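Local coordinates for protein aminoacyl-histidine dipeptidase (Vibrio alginolyticus, PDB 3MRU) that probably hydrolyses dipeptides, including those with a C-terminal histidine such as carnosine, as a zinc-dependent metallopeptidase of the M20 family, at residues A[193-201]-A[313-324]. Numbering follows the deposited sequence.
Sequences TFDITRDAI and AQVFAIADQQRF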
# COMPACT_ATOMS: atom_id res chain seq x y z
N THR A 193 18.10 0.33 -16.82
CA THR A 193 19.47 -0.11 -16.61
C THR A 193 20.32 0.36 -17.76
O THR A 193 19.87 0.39 -18.90
CB THR A 193 19.57 -1.64 -16.52
OG1 THR A 193 18.26 -2.23 -16.40
CG2 THR A 193 20.46 -2.04 -15.32
N PHE A 194 21.56 0.71 -17.43
CA PHE A 194 22.51 1.28 -18.38
C PHE A 194 23.76 0.42 -18.48
O PHE A 194 24.32 -0.00 -17.46
CB PHE A 194 22.89 2.72 -17.98
CG PHE A 194 21.76 3.69 -18.11
CD1 PHE A 194 20.82 3.83 -17.08
CD2 PHE A 194 21.62 4.45 -19.25
CE1 PHE A 194 19.77 4.69 -17.20
CE2 PHE A 194 20.56 5.33 -19.38
CZ PHE A 194 19.63 5.44 -18.36
N ASP A 195 24.20 0.15 -19.70
CA ASP A 195 25.40 -0.63 -19.85
C ASP A 195 26.61 0.25 -20.14
O ASP A 195 26.94 0.54 -21.31
CB ASP A 195 25.21 -1.77 -20.85
CG ASP A 195 24.74 -3.05 -20.17
OD1 ASP A 195 25.30 -3.42 -19.10
OD2 ASP A 195 23.80 -3.69 -20.69
N ILE A 196 27.26 0.66 -19.05
CA ILE A 196 28.33 1.65 -19.10
C ILE A 196 29.74 1.09 -19.05
O ILE A 196 29.99 0.05 -18.40
CB ILE A 196 28.21 2.77 -18.02
CG1 ILE A 196 28.46 2.23 -16.61
CG2 ILE A 196 26.86 3.46 -18.10
CD1 ILE A 196 28.74 3.30 -15.55
N THR A 197 30.62 1.81 -19.74
CA THR A 197 32.07 1.58 -19.73
C THR A 197 32.82 2.82 -19.20
O THR A 197 32.31 3.95 -19.26
CB THR A 197 32.58 1.23 -21.14
OG1 THR A 197 32.24 2.30 -22.04
CG2 THR A 197 31.95 -0.07 -21.62
N ARG A 198 34.02 2.60 -18.67
CA ARG A 198 34.73 3.64 -17.96
C ARG A 198 36.10 4.00 -18.51
O ARG A 198 36.89 3.12 -18.86
CB ARG A 198 34.87 3.26 -16.51
CG ARG A 198 33.59 3.40 -15.78
CD ARG A 198 33.76 2.90 -14.41
NE ARG A 198 32.98 3.71 -13.49
CZ ARG A 198 31.80 3.36 -13.00
NH1 ARG A 198 31.18 4.18 -12.17
NH2 ARG A 198 31.26 2.19 -13.34
N ASP A 199 36.37 5.30 -18.56
CA ASP A 199 37.67 5.84 -18.93
C ASP A 199 38.28 6.53 -17.73
O ASP A 199 37.56 7.16 -16.95
CB ASP A 199 37.54 6.79 -20.11
CG ASP A 199 37.04 6.08 -21.36
OD1 ASP A 199 36.77 6.78 -22.36
OD2 ASP A 199 36.91 4.82 -21.34
N ALA A 200 39.59 6.41 -17.59
CA ALA A 200 40.30 6.91 -16.41
C ALA A 200 40.27 8.43 -16.27
O ALA A 200 40.22 9.18 -17.26
CB ALA A 200 41.74 6.39 -16.36
N ILE A 201 40.28 8.85 -15.01
CA ILE A 201 40.32 10.23 -14.55
C ILE A 201 41.47 11.03 -15.18
O ILE A 201 42.63 10.69 -14.97
CB ILE A 201 40.55 10.23 -13.02
CG1 ILE A 201 40.13 8.87 -12.40
CG2 ILE A 201 39.88 11.44 -12.36
CD1 ILE A 201 38.64 8.50 -12.61
N ALA A 313 38.48 4.34 -9.08
CA ALA A 313 37.81 5.34 -9.93
C ALA A 313 37.37 4.77 -11.26
O ALA A 313 36.54 3.86 -11.29
CB ALA A 313 38.67 6.57 -10.18
N GLN A 314 37.93 5.30 -12.34
CA GLN A 314 37.42 5.07 -13.68
C GLN A 314 36.09 5.82 -13.83
O GLN A 314 35.05 5.38 -13.35
CB GLN A 314 37.27 3.56 -13.97
CG GLN A 314 38.58 2.84 -14.20
CD GLN A 314 39.30 3.39 -15.42
OE1 GLN A 314 38.67 3.72 -16.44
NE2 GLN A 314 40.62 3.51 -15.32
N VAL A 315 36.17 6.98 -14.47
CA VAL A 315 34.99 7.81 -14.72
C VAL A 315 34.12 7.19 -15.84
O VAL A 315 34.63 6.44 -16.67
CB VAL A 315 35.46 9.25 -15.08
CG1 VAL A 315 34.43 9.97 -15.91
CG2 VAL A 315 35.75 10.02 -13.80
N PHE A 316 32.81 7.47 -15.82
CA PHE A 316 31.91 7.13 -16.93
C PHE A 316 32.48 7.64 -18.21
O PHE A 316 32.91 8.79 -18.27
CB PHE A 316 30.61 7.89 -16.78
CG PHE A 316 29.63 7.27 -15.85
CD1 PHE A 316 30.00 6.90 -14.57
CD2 PHE A 316 28.32 7.09 -16.25
CE1 PHE A 316 29.08 6.35 -13.70
CE2 PHE A 316 27.41 6.55 -15.39
CZ PHE A 316 27.78 6.18 -14.11
N ALA A 317 32.43 6.84 -19.26
CA ALA A 317 32.67 7.38 -20.59
C ALA A 317 31.75 8.58 -20.80
O ALA A 317 30.72 8.71 -20.13
CB ALA A 317 32.41 6.33 -21.64
N ILE A 318 32.11 9.46 -21.73
CA ILE A 318 31.30 10.66 -21.99
C ILE A 318 29.88 10.31 -22.44
O ILE A 318 28.90 10.75 -21.81
CB ILE A 318 31.98 11.69 -22.98
CG1 ILE A 318 31.56 13.12 -22.63
CG2 ILE A 318 31.72 11.37 -24.46
CD1 ILE A 318 30.37 13.35 -21.70
N ALA A 319 29.78 9.49 -23.50
CA ALA A 319 28.51 9.14 -24.13
C ALA A 319 27.57 8.45 -23.15
O ALA A 319 26.35 8.58 -23.27
CB ALA A 319 28.73 8.27 -25.35
N ASP A 320 28.14 7.73 -22.19
CA ASP A 320 27.34 7.10 -21.13
C ASP A 320 26.89 8.12 -20.08
O ASP A 320 25.74 8.09 -19.63
CB ASP A 320 28.13 5.96 -20.46
CG ASP A 320 28.29 4.73 -21.37
OD1 ASP A 320 27.41 4.52 -22.26
OD2 ASP A 320 29.29 3.99 -21.18
N GLN A 321 27.80 9.00 -19.68
CA GLN A 321 27.49 10.09 -18.77
C GLN A 321 26.38 10.93 -19.36
O GLN A 321 25.39 11.24 -18.70
CB GLN A 321 28.72 10.96 -18.55
CG GLN A 321 28.51 12.09 -17.61
CD GLN A 321 29.79 12.58 -17.00
OE1 GLN A 321 29.88 13.73 -16.58
NE2 GLN A 321 30.79 11.70 -16.92
N GLN A 322 26.54 11.28 -20.62
CA GLN A 322 25.55 12.10 -21.27
C GLN A 322 24.15 11.47 -21.26
O GLN A 322 23.22 12.06 -20.67
CB GLN A 322 26.03 12.51 -22.66
CG GLN A 322 27.31 13.34 -22.54
CD GLN A 322 27.72 14.05 -23.82
OE1 GLN A 322 27.43 13.60 -24.94
NE2 GLN A 322 28.45 15.17 -23.67
N ARG A 323 24.03 10.26 -21.83
CA ARG A 323 22.72 9.59 -21.97
C ARG A 323 22.03 9.26 -20.64
O ARG A 323 20.81 9.37 -20.52
CB ARG A 323 22.80 8.38 -22.91
CG ARG A 323 23.48 7.14 -22.34
CD ARG A 323 24.00 6.21 -23.46
NE ARG A 323 24.65 5.04 -22.88
CZ ARG A 323 24.00 3.95 -22.49
NH1 ARG A 323 22.68 3.87 -22.65
NH2 ARG A 323 24.65 2.95 -21.94
N PHE A 324 22.81 8.89 -19.64
CA PHE A 324 22.24 8.60 -18.34
C PHE A 324 21.67 9.89 -17.76
O PHE A 324 20.53 9.91 -17.26
CB PHE A 324 23.29 7.99 -17.40
CG PHE A 324 22.90 8.02 -15.95
CD1 PHE A 324 21.79 7.36 -15.50
CD2 PHE A 324 23.65 8.74 -15.04
CE1 PHE A 324 21.45 7.40 -14.16
CE2 PHE A 324 23.32 8.79 -13.69
CZ PHE A 324 22.23 8.13 -13.25
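A short antiparallel ladder at the end of the long strand 181-199 pairs Arg198 with Phe316 and Asp199 with Val315, and the chain then turns into helix 318-330, which runs back antiparallel to strand 193-195, the axes of segments 193-195 and 318-324 approaching to 9.9 Å. Asp199 N gives a hydrogen bond of 2.8 Å to Val315 O, with a weak return bond from Val315 N to Asp199 O. Ala317 N, at the N-cap position, donates to Thr197 O at 2.9 Å, tying the start of the helix to the strand.

From the first turn, Asp320 reaches the strand: its OD2 accepts Thr197 N at 2.9 Å, nearly straight at 169° and close to the C-O axis. The other oxygen, OD1, is gripped side-on by NE and NH2 of Arg323, the NE salt bridge measuring 2.9 Å, so both carboxylate oxygens are engaged. Arg323 NH1 also bonds Ala390 O and lies at the edge of the Phe194 ring.

The strand pairing of 198-199 with 315-316 belongs to the large branched sheet, away from the zinc site, and Phe324 of the helix packs on it. Phe324 turns its edge to one face of Phe194 in a T-shaped pair, centroids 5.4 Å apart and planes at 78°; Phe253 meets the Phe324 ring too. Nearer the ladder, Ile196 sets CD1 over the face of Phe316, 3.5 Å from the centroid, a CH-pi contact.

Arg198 starts with CG beside its backbone N (chi1 -75°) and bends at chi3; NE donates a hydrogen bond of 2.7 Å to Gln314 O, the oxygen in the guanidinium plane, NE tilted out of the Gln314 carbonyl plane. Its NH2 bonds Glu358 O in strand 346-358, and NH1 passes Phe316 CE1 obliquely.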